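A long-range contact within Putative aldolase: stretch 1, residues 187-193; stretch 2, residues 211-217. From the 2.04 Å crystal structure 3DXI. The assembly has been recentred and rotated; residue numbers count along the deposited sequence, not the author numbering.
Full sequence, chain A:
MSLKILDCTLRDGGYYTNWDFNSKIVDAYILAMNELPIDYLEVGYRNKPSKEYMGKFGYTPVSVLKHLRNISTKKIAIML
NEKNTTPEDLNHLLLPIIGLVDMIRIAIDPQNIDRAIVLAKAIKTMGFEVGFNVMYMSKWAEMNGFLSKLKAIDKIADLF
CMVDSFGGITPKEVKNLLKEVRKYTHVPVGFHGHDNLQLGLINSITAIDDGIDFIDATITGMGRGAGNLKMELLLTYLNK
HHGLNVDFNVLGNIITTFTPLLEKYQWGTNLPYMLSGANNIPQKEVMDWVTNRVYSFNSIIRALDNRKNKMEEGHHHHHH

Stretch 1 187-193: VPVGFHG
Stretch 2 211-217: GIDFIDA

Two neighbouring parallel strands, 189-192 and 214-217, make this contact, their N-to-C directions 20° apart and their axes approaching to 4.5 Å. The register pairs V189 with D213, G190 with F214, F191 with I215 and H192 with D216, at CA-CA distances of 5.2, 4.0, 5.1 and 4.8 Å.

V187 (phi/psi -70/156, chi1 m) leads in without touching the other stretch. P188 follows at -56/143, its ring C-gamma exo; it meets D213 through carbon, with P188 CA 3.3 Å from D213 OD2 and P188 CB 3.9 Å from D213 CB. V189 (-116/147, chi1 t) begins the strand. Its N donates to D213 OD2 at 2.7 Å and nearly linearly, 171°, so an aspartate side chain serves where a backbone carbonyl might. D213 (-91/-32, chi1 m, chi2 -82°) points its CB toward stretch 1. V189 O in turn accepts from both D213 N and F214 N, each at 2.9 Å, while V189 CG1 lies 4.4 Å from I212 CG1 in an apolar contact.

G190 (-132/169) sits at the tightest pairing. A CB here would lie 2.8 Å from F214 CB, a clash, so glycine lets the strands come this close; G190 CA approaches F214 O to 3.0 Å in a CA-H...O contact. F214 itself is extended at -135/144, with chi1 -90° and chi2 -92°.

F191 (-136/134, chi1 t, chi2 68°) continues the ladder: F191 N donates to F214 O at 3.0 Å, and F191 O accepts from D216 N at 3.0 Å and 163°. Its CB is on the same face as that of I215 (-136/132, chi1 m, chi2 m). F191 CB packs 3.8 Å from I215 CD1 and 3.6 Å from I212 CD1, I212 (-61/150) reaching in with both chi angles t. I215 CD1 lies at the edge of the phenyl ring, near its plane; the end of the ring leads away from stretch 2, and the close apolar contacts are made at F191 CB.

H192 (-127/101, chi1 t, chi2 130°) and D216 (-101/145, chi1 m, chi2 17°) project to the face shared with F214. H192 ND1 donates to D216 OD2 at 2.9 Å, the carboxylate oxygen lying near the imidazole plane, as suits a ring nitrogen donor. A water bonds to D216 OD1 at 2.7 Å and weakly to F191 O at 3.3 Å.

At G193 (-95/154) direct contact gives way to water. One water accepts from G193 N at 3.0 Å and donates to D216 O at 2.7 Å; another donates to G193 O at 2.8 Å and D216 O at 3.0 Å. A CB on G193 would clash with F191 CE2, at 2.6 Å.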

# COMPACT_ATOMS: atom_id res chain seq x y z
N VAL A 187 -22.06 19.44 8.30
CA VAL A 187 -21.87 18.25 9.11
C VAL A 187 -20.46 17.65 9.06
O VAL A 187 -19.69 17.88 8.13
CB VAL A 187 -22.88 17.14 8.73
CG1 VAL A 187 -24.30 17.66 8.88
CG2 VAL A 187 -22.62 16.65 7.31
N PRO A 188 -20.10 16.90 10.11
CA PRO A 188 -18.79 16.26 10.20
C PRO A 188 -18.60 15.39 8.95
O PRO A 188 -19.55 14.78 8.46
CB PRO A 188 -18.89 15.43 11.48
CG PRO A 188 -19.79 16.29 12.34
CD PRO A 188 -20.86 16.71 11.36
N VAL A 189 -17.38 15.34 8.43
CA VAL A 189 -17.11 14.54 7.24
C VAL A 189 -16.15 13.39 7.53
O VAL A 189 -15.26 13.51 8.38
CB VAL A 189 -16.53 15.41 6.10
CG1 VAL A 189 -16.30 14.57 4.85
CG2 VAL A 189 -17.48 16.57 5.80
N GLY A 190 -16.34 12.28 6.83
CA GLY A 190 -15.48 11.13 7.00
C GLY A 190 -15.01 10.56 5.67
O GLY A 190 -15.51 10.94 4.60
N PHE A 191 -14.03 9.66 5.73
CA PHE A 191 -13.49 9.02 4.54
C PHE A 191 -13.32 7.53 4.78
O PHE A 191 -12.82 7.10 5.83
CB PHE A 191 -12.12 9.61 4.19
CG PHE A 191 -11.44 8.92 3.03
CD1 PHE A 191 -11.95 9.02 1.73
CD2 PHE A 191 -10.30 8.14 3.24
CE1 PHE A 191 -11.34 8.36 0.66
CE2 PHE A 191 -9.67 7.48 2.18
CZ PHE A 191 -10.20 7.58 0.88
N HIS A 192 -13.74 6.73 3.80
CA HIS A 192 -13.59 5.28 3.88
C HIS A 192 -12.88 4.87 2.60
O HIS A 192 -13.50 4.79 1.53
CB HIS A 192 -14.96 4.59 3.98
CG HIS A 192 -14.86 3.10 4.14
ND1 HIS A 192 -15.54 2.40 5.12
CD2 HIS A 192 -14.18 2.17 3.42
CE1 HIS A 192 -15.28 1.11 4.99
NE2 HIS A 192 -14.46 0.94 3.97
N GLY A 193 -11.58 4.63 2.70
CA GLY A 193 -10.84 4.26 1.51
C GLY A 193 -10.69 2.77 1.31
O GLY A 193 -10.75 1.99 2.26
N GLY A 211 -8.16 18.41 8.03
CA GLY A 211 -9.23 18.56 9.00
C GLY A 211 -10.43 17.63 8.93
O GLY A 211 -11.47 17.96 9.51
N ILE A 212 -10.32 16.50 8.25
CA ILE A 212 -11.45 15.57 8.17
C ILE A 212 -11.81 15.11 9.60
O ILE A 212 -10.95 15.03 10.47
CB ILE A 212 -11.12 14.36 7.27
CG1 ILE A 212 -12.42 13.77 6.70
CG2 ILE A 212 -10.35 13.31 8.06
CD1 ILE A 212 -12.23 12.93 5.46
N ASP A 213 -13.09 14.81 9.81
CA ASP A 213 -13.60 14.42 11.13
C ASP A 213 -13.60 12.92 11.45
O ASP A 213 -13.44 12.54 12.61
CB ASP A 213 -15.02 14.97 11.28
CG ASP A 213 -15.12 16.45 10.95
OD1 ASP A 213 -14.80 17.28 11.82
OD2 ASP A 213 -15.51 16.79 9.82
N PHE A 214 -13.78 12.08 10.43
CA PHE A 214 -13.85 10.63 10.61
C PHE A 214 -13.03 9.84 9.59
O PHE A 214 -12.95 10.21 8.42
CB PHE A 214 -15.30 10.16 10.49
CG PHE A 214 -16.06 10.14 11.79
CD1 PHE A 214 -16.10 8.98 12.57
CD2 PHE A 214 -16.79 11.25 12.21
CE1 PHE A 214 -16.85 8.93 13.74
CE2 PHE A 214 -17.55 11.22 13.39
CZ PHE A 214 -17.58 10.05 14.15
N ILE A 215 -12.44 8.73 10.03
CA ILE A 215 -11.70 7.85 9.14
C ILE A 215 -12.08 6.41 9.47
O ILE A 215 -12.12 6.02 10.64
CB ILE A 215 -10.16 7.98 9.28
CG1 ILE A 215 -9.69 9.35 8.80
CG2 ILE A 215 -9.47 6.89 8.45
CD1 ILE A 215 -9.96 9.62 7.33
N ASP A 216 -12.39 5.63 8.43
CA ASP A 216 -12.77 4.23 8.54
C ASP A 216 -11.58 3.32 8.20
O ASP A 216 -10.78 3.64 7.31
CB ASP A 216 -13.90 3.88 7.56
CG ASP A 216 -15.27 4.37 8.01
OD1 ASP A 216 -15.35 5.24 8.90
OD2 ASP A 216 -16.27 3.87 7.45
N ALA A 217 -11.48 2.19 8.89
CA ALA A 217 -10.43 1.21 8.65
C ALA A 217 -10.85 -0.09 9.31
O ALA A 217 -11.85 -0.12 10.03
CB ALA A 217 -9.10 1.70 9.21
O HOH W 1 -15.10 7.83 8.06
O HOH W 2 -9.91 5.11 5.19
O HOH W 3 -11.14 1.72 4.99